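Long-range contact in 5-cytosine DNA methyltransferase (Entamoeba histolytica, PDB 3QV2), which probably transfers a methyl group from S-adenosyl-L-methionine to carbon 5 of cytosine in DNA or tRNA: residues Tyr112-Pro123 with Glu142-Tyr152. Sequence-based numbering, arbitrary orientation.
Sequences YRDILPYLINKP and EIYNILIKNQY
Helices 106-115 and 138-149, which precede and follow strand 125-130 in the chain, pack together on one face of the Rossmann-like methyltransferase sheet, where Tyr112 meets Ile143. Ile143 lays its CG2 methyl squarely over one face of the Tyr112 ring, a CH-pi contact 3.8 Å from the ring centroid and 4° off its normal, while Leu147 CD2 sits at the ring edge, 3.7 Å from Tyr112 CE1. The same leucine methyl also touches Leu116 CD1. Ile146 sets CG2 3.4 Å from Tyr112 O and packs CD1 on both Tyr112 CB and Arg113 CG. The Tyr112 side chain also rests on Ile126 and Ile128 of strand 125-130 and on Met82 of strand 79-82.

Toward the outer surface, Arg113 grips Glu142 side-on. Its NE bonds Glu142 OE2 at 2.6 Å, approaching from above the carboxylate plane, whereas NH2 reaches the syn lone pair of OE1. The two flat groups are twisted 37° apart, and both chains run extended to meet.

At the other end a Schellman motif, with Gln151 at positive phi, closes helix 138-149. Asn150 folds back, its CG beside the backbone N (chi1 -73°), and sends ND2 to Ile146 O at 2.7 Å, a carbonyl that also accepts from Asn150 N. That bond fixes the amide, whose CG lies 3.6 Å from Leu116 CD2, and a water links its OD1 to Lys122 NZ. Beyond the turn, Tyr152 OH donates to Pro123 O at 2.6 Å, in the carbonyl plane and on a lone pair.

The chemistry thus combines an apolar interior beside the sheet with a two-pronged ion pair facing solvent, and at the far end a buried hydroxyl bond satisfies the Pro123 carbonyl, joining the chain after helix 138-149 to the loop entering strand 125-130.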
ATOM      1  N   TYR A 112     -19.510  -4.092  -3.722  1.00 11.65           N
ATOM      2  CA  TYR A 112     -19.708  -5.414  -4.309  1.00 13.61           C
ATOM      3  C   TYR A 112     -21.142  -5.928  -4.178  1.00 15.98           C
ATOM      4  O   TYR A 112     -21.633  -6.637  -5.055  1.00 20.14           O
ATOM      5  CB  TYR A 112     -18.704  -6.419  -3.735  1.00 14.35           C
ATOM      6  CG  TYR A 112     -17.281  -6.165  -4.181  1.00 15.37           C
ATOM      7  CD1 TYR A 112     -16.815  -6.660  -5.391  1.00 16.46           C
ATOM      8  CD2 TYR A 112     -16.404  -5.424  -3.397  1.00 12.69           C
ATOM      9  CE1 TYR A 112     -15.518  -6.427  -5.808  1.00 17.80           C
ATOM     10  CE2 TYR A 112     -15.104  -5.186  -3.807  1.00 13.56           C
ATOM     11  CZ  TYR A 112     -14.667  -5.692  -5.015  1.00 16.79           C
ATOM     12  OH  TYR A 112     -13.375  -5.463  -5.434  1.00 18.50           O
ATOM     13  N   ARG A 113     -21.812  -5.569  -3.087  1.00 14.81           N
ATOM     14  CA  ARG A 113     -23.204  -5.964  -2.887  1.00 14.11           C
ATOM     15  C   ARG A 113     -24.147  -5.139  -3.754  1.00 15.00           C
ATOM     16  O   ARG A 113     -25.002  -5.683  -4.452  1.00 16.88           O
ATOM     17  CB  ARG A 113     -23.618  -5.787  -1.426  1.00 16.73           C
ATOM     18  CG  ARG A 113     -23.057  -6.811  -0.456  1.00 20.54           C
ATOM     19  CD  ARG A 113     -23.470  -6.450   0.963  1.00 20.63           C
ATOM     20  NE  ARG A 113     -23.064  -7.453   1.943  1.00 21.27           N
ATOM     21  CZ  ARG A 113     -23.152  -7.283   3.257  1.00 19.38           C
ATOM     22  NH1 ARG A 113     -23.625  -6.145   3.748  1.00 16.95           N
ATOM     23  NH2 ARG A 113     -22.763  -8.244   4.083  1.00 20.56           N
ATOM     24  N   ASP A 114     -23.981  -3.822  -3.702  1.00 11.43           N
ATOM     25  CA  ASP A 114     -24.979  -2.907  -4.240  1.00 15.64           C
ATOM     26  C   ASP A 114     -24.653  -2.336  -5.620  1.00 17.32           C
ATOM     27  O   ASP A 114     -25.550  -1.890  -6.333  1.00 16.82           O
ATOM     28  CB  ASP A 114     -25.225  -1.767  -3.247  1.00 18.16           C
ATOM     29  CG  ASP A 114     -25.554  -2.270  -1.855  1.00 19.78           C
ATOM     30  OD1 ASP A 114     -26.178  -3.345  -1.743  1.00 19.94           O
ATOM     31  OD2 ASP A 114     -25.184  -1.596  -0.871  1.00 24.70           O
ATOM     32  N   ILE A 115     -23.380  -2.347  -5.998  1.00 15.00           N
ATOM     33  CA  ILE A 115     -22.966  -1.733  -7.256  1.00 15.88           C
ATOM     34  C   ILE A 115     -22.653  -2.744  -8.358  1.00 16.14           C
ATOM     35  O   ILE A 115     -23.352  -2.812  -9.370  1.00 15.80           O
ATOM     36  CB  ILE A 115     -21.738  -0.820  -7.067  1.00 17.12           C
ATOM     37  CG1 ILE A 115     -21.988   0.182  -5.940  1.00 16.76           C
ATOM     38  CG2 ILE A 115     -21.399  -0.109  -8.368  1.00 15.76           C
ATOM     39  CD1 ILE A 115     -23.162   1.101  -6.192  1.00 14.69           C
ATOM     40  N   LEU A 116     -21.600  -3.528  -8.148  1.00 15.20           N
ATOM     41  CA  LEU A 116     -21.076  -4.427  -9.177  1.00 15.45           C
ATOM     42  C   LEU A 116     -22.127  -5.283  -9.894  1.00 12.65           C
ATOM     43  O   LEU A 116     -22.139  -5.344 -11.122  1.00 13.90           O
ATOM     44  CB  LEU A 116     -19.963  -5.310  -8.597  1.00 15.54           C
ATOM     45  CG  LEU A 116     -19.175  -6.189  -9.572  1.00 18.98           C
ATOM     46  CD1 LEU A 116     -17.734  -6.340  -9.116  1.00 21.57           C
ATOM     47  CD2 LEU A 116     -19.834  -7.550  -9.738  1.00 20.04           C
ATOM     48  N   PRO A 117     -23.008  -5.952  -9.132  1.00 12.64           N
ATOM     49  CA  PRO A 117     -23.961  -6.882  -9.751  1.00 16.32           C
ATOM     50  C   PRO A 117     -25.005  -6.199 -10.631  1.00 19.09           C
ATOM     51  O   PRO A 117     -25.755  -6.895 -11.316  1.00 24.42           O
ATOM     52  CB  PRO A 117     -24.656  -7.527  -8.544  1.00 14.94           C
ATOM     53  CG  PRO A 117     -23.739  -7.285  -7.389  1.00 13.73           C
ATOM     54  CD  PRO A 117     -23.120  -5.956  -7.664  1.00 11.91           C
ATOM     55  N   TYR A 118     -25.057  -4.870 -10.619  1.00 17.23           N
ATOM     56  CA  TYR A 118     -26.111  -4.156 -11.334  1.00 17.49           C
ATOM     57  C   TYR A 118     -25.601  -3.261 -12.464  1.00 16.32           C
ATOM     58  O   TYR A 118     -26.391  -2.718 -13.233  1.00 17.95           O
ATOM     59  CB  TYR A 118     -26.978  -3.356 -10.354  1.00 17.01           C
ATOM     60  CG  TYR A 118     -27.642  -4.220  -9.306  1.00 20.77           C
ATOM     61  CD1 TYR A 118     -28.795  -4.937  -9.599  1.00 18.11           C
ATOM     62  CD2 TYR A 118     -27.114  -4.324  -8.027  1.00 20.14           C
ATOM     63  CE1 TYR A 118     -29.404  -5.732  -8.644  1.00 18.35           C
ATOM     64  CE2 TYR A 118     -27.716  -5.115  -7.067  1.00 19.36           C
ATOM     65  CZ  TYR A 118     -28.859  -5.816  -7.381  1.00 20.12           C
ATOM     66  OH  TYR A 118     -29.464  -6.606  -6.430  1.00 20.80           O
ATOM     67  N   LEU A 119     -24.283  -3.115 -12.566  1.00 13.81           N
ATOM     68  CA  LEU A 119     -23.691  -2.334 -13.647  1.00 11.09           C
ATOM     69  C   LEU A 119     -24.006  -2.957 -15.002  1.00 15.49           C
ATOM     70  O   LEU A 119     -24.001  -4.179 -15.146  1.00 16.63           O
ATOM     71  CB  LEU A 119     -22.173  -2.240 -13.477  1.00  9.75           C
ATOM     72  CG  LEU A 119     -21.650  -1.492 -12.250  1.00 12.97           C
ATOM     73  CD1 LEU A 119     -20.140  -1.628 -12.147  1.00 13.14           C
ATOM     74  CD2 LEU A 119     -22.056  -0.032 -12.307  1.00 11.82           C
ATOM     75  N   ILE A 120     -24.284  -2.112 -15.990  1.00 17.57           N
ATOM     76  CA  ILE A 120     -24.449  -2.582 -17.358  1.00 17.96           C
ATOM     77  C   ILE A 120     -23.126  -3.165 -17.830  1.00 19.43           C
ATOM     78  O   ILE A 120     -23.084  -4.226 -18.449  1.00 22.10           O
ATOM     79  CB  ILE A 120     -24.858  -1.442 -18.308  1.00 22.01           C
ATOM     80  CG1 ILE A 120     -26.247  -0.914 -17.946  1.00 24.31           C
ATOM     81  CG2 ILE A 120     -24.834  -1.921 -19.751  1.00 25.74           C
ATOM     82  CD1 ILE A 120     -27.340  -1.950 -18.072  1.00 23.99           C
ATOM     83  N   ASN A 121     -22.044  -2.459 -17.518  1.00 16.38           N
ATOM     84  CA  ASN A 121     -20.705  -2.911 -17.862  1.00 19.83           C
ATOM     85  C   ASN A 121     -19.836  -3.106 -16.624  1.00 19.70           C
ATOM     86  O   ASN A 121     -19.268  -2.150 -16.099  1.00 23.93           O
ATOM     87  CB  ASN A 121     -20.036  -1.919 -18.815  1.00 23.49           C
ATOM     88  CG  ASN A 121     -20.782  -1.778 -20.126  1.00 28.48           C
ATOM     89  OD1 ASN A 121     -21.196  -0.682 -20.505  1.00 31.91           O
ATOM     90  ND2 ASN A 121     -20.961  -2.892 -20.828  1.00 28.44           N
ATOM     91  N   LYS A 122     -19.742  -4.347 -16.158  1.00 19.60           N
ATOM     92  CA  LYS A 122     -18.865  -4.669 -15.041  1.00 21.32           C
ATOM     93  C   LYS A 122     -17.427  -4.364 -15.432  1.00 17.77           C
ATOM     94  O   LYS A 122     -17.044  -4.562 -16.584  1.00 14.36           O
ATOM     95  CB  LYS A 122     -18.998  -6.144 -14.663  1.00 21.42           C
ATOM     96  CG  LYS A 122     -20.334  -6.508 -14.032  1.00 25.50           C
ATOM     97  CD  LYS A 122     -20.392  -7.977 -13.636  1.00 27.00           C
ATOM     98  CE  LYS A 122     -20.439  -8.884 -14.856  1.00 30.38           C
ATOM     99  NZ  LYS A 122     -21.718  -8.747 -15.607  1.00 35.09           N
ATOM    100  N   PRO A 123     -16.623  -3.876 -14.473  1.00 20.27           N
ATOM    101  CA  PRO A 123     -15.204  -3.618 -14.738  1.00 15.67           C
ATOM    102  C   PRO A 123     -14.513  -4.886 -15.220  1.00 14.06           C
ATOM    103  O   PRO A 123     -14.661  -5.939 -14.599  1.00 12.85           O
ATOM    104  CB  PRO A 123     -14.658  -3.194 -13.368  1.00 15.22           C
ATOM    105  CG  PRO A 123     -15.671  -3.670 -12.374  1.00 17.08           C
ATOM    106  CD  PRO A 123     -16.986  -3.586 -13.077  1.00 19.49           C
ATOM    107  N   GLU A 142     -17.513 -13.208   1.199  1.00 14.40           N
ATOM    108  CA  GLU A 142     -18.711 -12.760   0.502  1.00 16.87           C
ATOM    109  C   GLU A 142     -18.356 -12.086  -0.820  1.00 19.39           C
ATOM    110  O   GLU A 142     -19.000 -12.328  -1.840  1.00 22.54           O
ATOM    111  CB  GLU A 142     -19.516 -11.808   1.390  1.00 17.84           C
ATOM    112  CG  GLU A 142     -20.855 -11.385   0.810  1.00 21.53           C
ATOM    113  CD  GLU A 142     -21.659 -10.538   1.777  1.00 26.16           C
ATOM    114  OE1 GLU A 142     -21.250 -10.422   2.952  1.00 30.48           O
ATOM    115  OE2 GLU A 142     -22.701  -9.989   1.363  1.00 26.91           O
ATOM    116  N   ILE A 143     -17.330 -11.240  -0.797  1.00 17.21           N
ATOM    117  CA  ILE A 143     -16.862 -10.578  -2.010  1.00 14.10           C
ATOM    118  C   ILE A 143     -16.442 -11.605  -3.058  1.00 14.05           C
ATOM    119  O   ILE A 143     -16.726 -11.445  -4.246  1.00 14.23           O
ATOM    120  CB  ILE A 143     -15.689  -9.619  -1.717  1.00 14.28           C
ATOM    121  CG1 ILE A 143     -16.179  -8.399  -0.932  1.00  9.66           C
ATOM    122  CG2 ILE A 143     -15.021  -9.184  -3.010  1.00 15.27           C
ATOM    123  CD1 ILE A 143     -15.075  -7.442  -0.538  1.00 10.61           C
ATOM    124  N   TYR A 144     -15.774 -12.663  -2.609  1.00  8.44           N
ATOM    125  CA  TYR A 144     -15.346 -13.738  -3.496  1.00 10.73           C
ATOM    126  C   TYR A 144     -16.550 -14.392  -4.163  1.00 13.74           C
ATOM    127  O   TYR A 144     -16.573 -14.573  -5.380  1.00 13.47           O
ATOM    128  CB  TYR A 144     -14.535 -14.782  -2.725  1.00 13.06           C
ATOM    129  CG  TYR A 144     -13.995 -15.904  -3.584  1.00 15.05           C
ATOM    130  CD1 TYR A 144     -12.747 -15.806  -4.188  1.00 17.73           C
ATOM    131  CD2 TYR A 144     -14.731 -17.064  -3.790  1.00 14.56           C
ATOM    132  CE1 TYR A 144     -12.250 -16.828  -4.973  1.00 21.04           C
ATOM    133  CE2 TYR A 144     -14.242 -18.091  -4.574  1.00 17.15           C
ATOM    134  CZ  TYR A 144     -13.001 -17.969  -5.163  1.00 24.26           C
ATOM    135  OH  TYR A 144     -12.506 -18.987  -5.947  1.00 30.58           O
ATOM    136  N   ASN A 145     -17.551 -14.741  -3.360  1.00 15.30           N
ATOM    137  CA  ASN A 145     -18.779 -15.331  -3.880  1.00 18.37           C
ATOM    138  C   ASN A 145     -19.464 -14.425  -4.897  1.00 16.89           C
ATOM    139  O   ASN A 145     -19.889 -14.881  -5.957  1.00 17.49           O
ATOM    140  CB  ASN A 145     -19.744 -15.670  -2.740  1.00 23.37           C
ATOM    141  CG  ASN A 145     -19.296 -16.873  -1.932  1.00 31.58           C
ATOM    142  OD1 ASN A 145     -18.735 -17.826  -2.474  1.00 34.11           O
ATOM    143  ND2 ASN A 145     -19.542 -16.835  -0.628  1.00 31.96           N
ATOM    144  N   ILE A 146     -19.571 -13.140  -4.569  1.00 15.59           N
ATOM    145  CA  ILE A 146     -20.185 -12.174  -5.470  1.00 16.15           C
ATOM    146  C   ILE A 146     -19.446 -12.128  -6.804  1.00 15.99           C
ATOM    147  O   ILE A 146     -20.060 -12.209  -7.868  1.00 17.83           O
ATOM    148  CB  ILE A 146     -20.218 -10.763  -4.857  1.00 16.70           C
ATOM    149  CG1 ILE A 146     -21.160 -10.722  -3.652  1.00 16.50           C
ATOM    150  CG2 ILE A 146     -20.647  -9.742  -5.896  1.00 15.13           C
ATOM    151  CD1 ILE A 146     -21.228  -9.372  -2.976  1.00 17.96           C
ATOM    152  N   LEU A 147     -18.125 -12.002  -6.739  1.00 14.75           N
ATOM    153  CA  LEU A 147     -17.300 -11.975  -7.941  1.00 15.40           C
ATOM    154  C   LEU A 147     -17.501 -13.233  -8.780  1.00 16.62           C
ATOM    155  O   LEU A 147     -17.661 -13.156  -9.998  1.00 21.23           O
ATOM    156  CB  LEU A 147     -15.821 -11.811  -7.579  1.00 16.02           C
ATOM    157  CG  LEU A 147     -15.414 -10.441  -7.031  1.00 16.33           C
ATOM    158  CD1 LEU A 147     -13.964 -10.449  -6.576  1.00 13.64           C
ATOM    159  CD2 LEU A 147     -15.644  -9.364  -8.078  1.00 15.97           C
ATOM    160  N   ILE A 148     -17.496 -14.390  -8.125  1.00 15.88           N
ATOM    161  CA  ILE A 148     -17.713 -15.658  -8.813  1.00 15.60           C
ATOM    162  C   ILE A 148     -19.077 -15.691  -9.494  1.00 19.06           C
ATOM    163  O   ILE A 148     -19.186 -16.042 -10.670  1.00 18.33           O
ATOM    164  CB  ILE A 148     -17.598 -16.853  -7.849  1.00 21.25           C
ATOM    165  CG1 ILE A 148     -16.137 -17.082  -7.462  1.00 20.66           C
ATOM    166  CG2 ILE A 148     -18.174 -18.107  -8.487  1.00 22.14           C
ATOM    167  CD1 ILE A 148     -15.235 -17.357  -8.647  1.00 23.62           C
ATOM    168  N   LYS A 149     -20.112 -15.320  -8.749  1.00 17.58           N
ATOM    169  CA  LYS A 149     -21.468 -15.305  -9.279  1.00 18.54           C
ATOM    170  C   LYS A 149     -21.590 -14.354 -10.466  1.00 20.28           C
ATOM    171  O   LYS A 149     -22.422 -14.554 -11.351  1.00 26.05           O
ATOM    172  CB  LYS A 149     -22.467 -14.922  -8.183  1.00 22.69           C
ATOM    173  CG  LYS A 149     -23.905 -14.815  -8.664  1.00 32.27           C
ATOM    174  CD  LYS A 149     -24.848 -14.480  -7.521  1.00 39.46           C
ATOM    175  CE  LYS A 149     -26.263 -14.244  -8.028  1.00 43.00           C
ATOM    176  NZ  LYS A 149     -26.329 -13.102  -8.984  1.00 44.26           N
ATOM    177  N   ASN A 150     -20.752 -13.322 -10.487  1.00 14.38           N
ATOM    178  CA  ASN A 150     -20.765 -12.359 -11.585  1.00 14.51           C
ATOM    179  C   ASN A 150     -19.727 -12.656 -12.669  1.00 13.96           C
ATOM    180  O   ASN A 150     -19.295 -11.755 -13.389  1.00 15.55           O
ATOM    181  CB  ASN A 150     -20.616 -10.928 -11.063  1.00 13.22           C
ATOM    182  CG  ASN A 150     -21.870 -10.427 -10.370  1.00 15.45           C
ATOM    183  OD1 ASN A 150     -22.759  -9.859 -11.006  1.00 18.60           O
ATOM    184  ND2 ASN A 150     -21.950 -10.641  -9.063  1.00 17.29           N
ATOM    185  N   GLN A 151     -19.333 -13.923 -12.768  1.00 11.70           N
ATOM    186  CA  GLN A 151     -18.528 -14.424 -13.883  1.00  9.64           C
ATOM    187  C   GLN A 151     -17.065 -13.972 -13.892  1.00 10.92           C
ATOM    188  O   GLN A 151     -16.451 -13.877 -14.955  1.00 16.50           O
ATOM    189  CB  GLN A 151     -19.188 -14.064 -15.220  1.00 14.41           C
ATOM    190  CG  GLN A 151     -20.688 -14.327 -15.277  1.00 15.44           C
ATOM    191  CD  GLN A 151     -21.041 -15.789 -15.086  1.00 21.85           C
ATOM    192  OE1 GLN A 151     -20.166 -16.631 -14.890  1.00 23.90           O
ATOM    193  NE2 GLN A 151     -22.331 -16.099 -15.147  1.00 23.62           N
ATOM    194  N   TYR A 152     -16.508 -13.703 -12.717  1.00 11.04           N
ATOM    195  CA  TYR A 152     -15.113 -13.284 -12.620  1.00  9.16           C
ATOM    196  C   TYR A 152     -14.174 -14.465 -12.406  1.00 14.25           C
ATOM    197  O   TYR A 152     -14.529 -15.443 -11.749  1.00 19.43           O
ATOM    198  CB  TYR A 152     -14.925 -12.277 -11.481  1.00 10.46           C
ATOM    199  CG  TYR A 152     -15.291 -10.854 -11.836  1.00 12.54           C
ATOM    200  CD1 TYR A 152     -14.353  -9.994 -12.395  1.00 14.82           C
ATOM    201  CD2 TYR A 152     -16.568 -10.367 -11.606  1.00 12.27           C
ATOM    202  CE1 TYR A 152     -14.679  -8.690 -12.720  1.00 14.69           C
ATOM    203  CE2 TYR A 152     -16.906  -9.066 -11.926  1.00 14.85           C
ATOM    204  CZ  TYR A 152     -15.960  -8.232 -12.482  1.00 14.89           C
ATOM    205  OH  TYR A 152     -16.291  -6.937 -12.801  1.00 14.95           O
TER
HETATM  206  O   HOH W   1     -23.595  -9.707 -13.601  1.00 36.76           O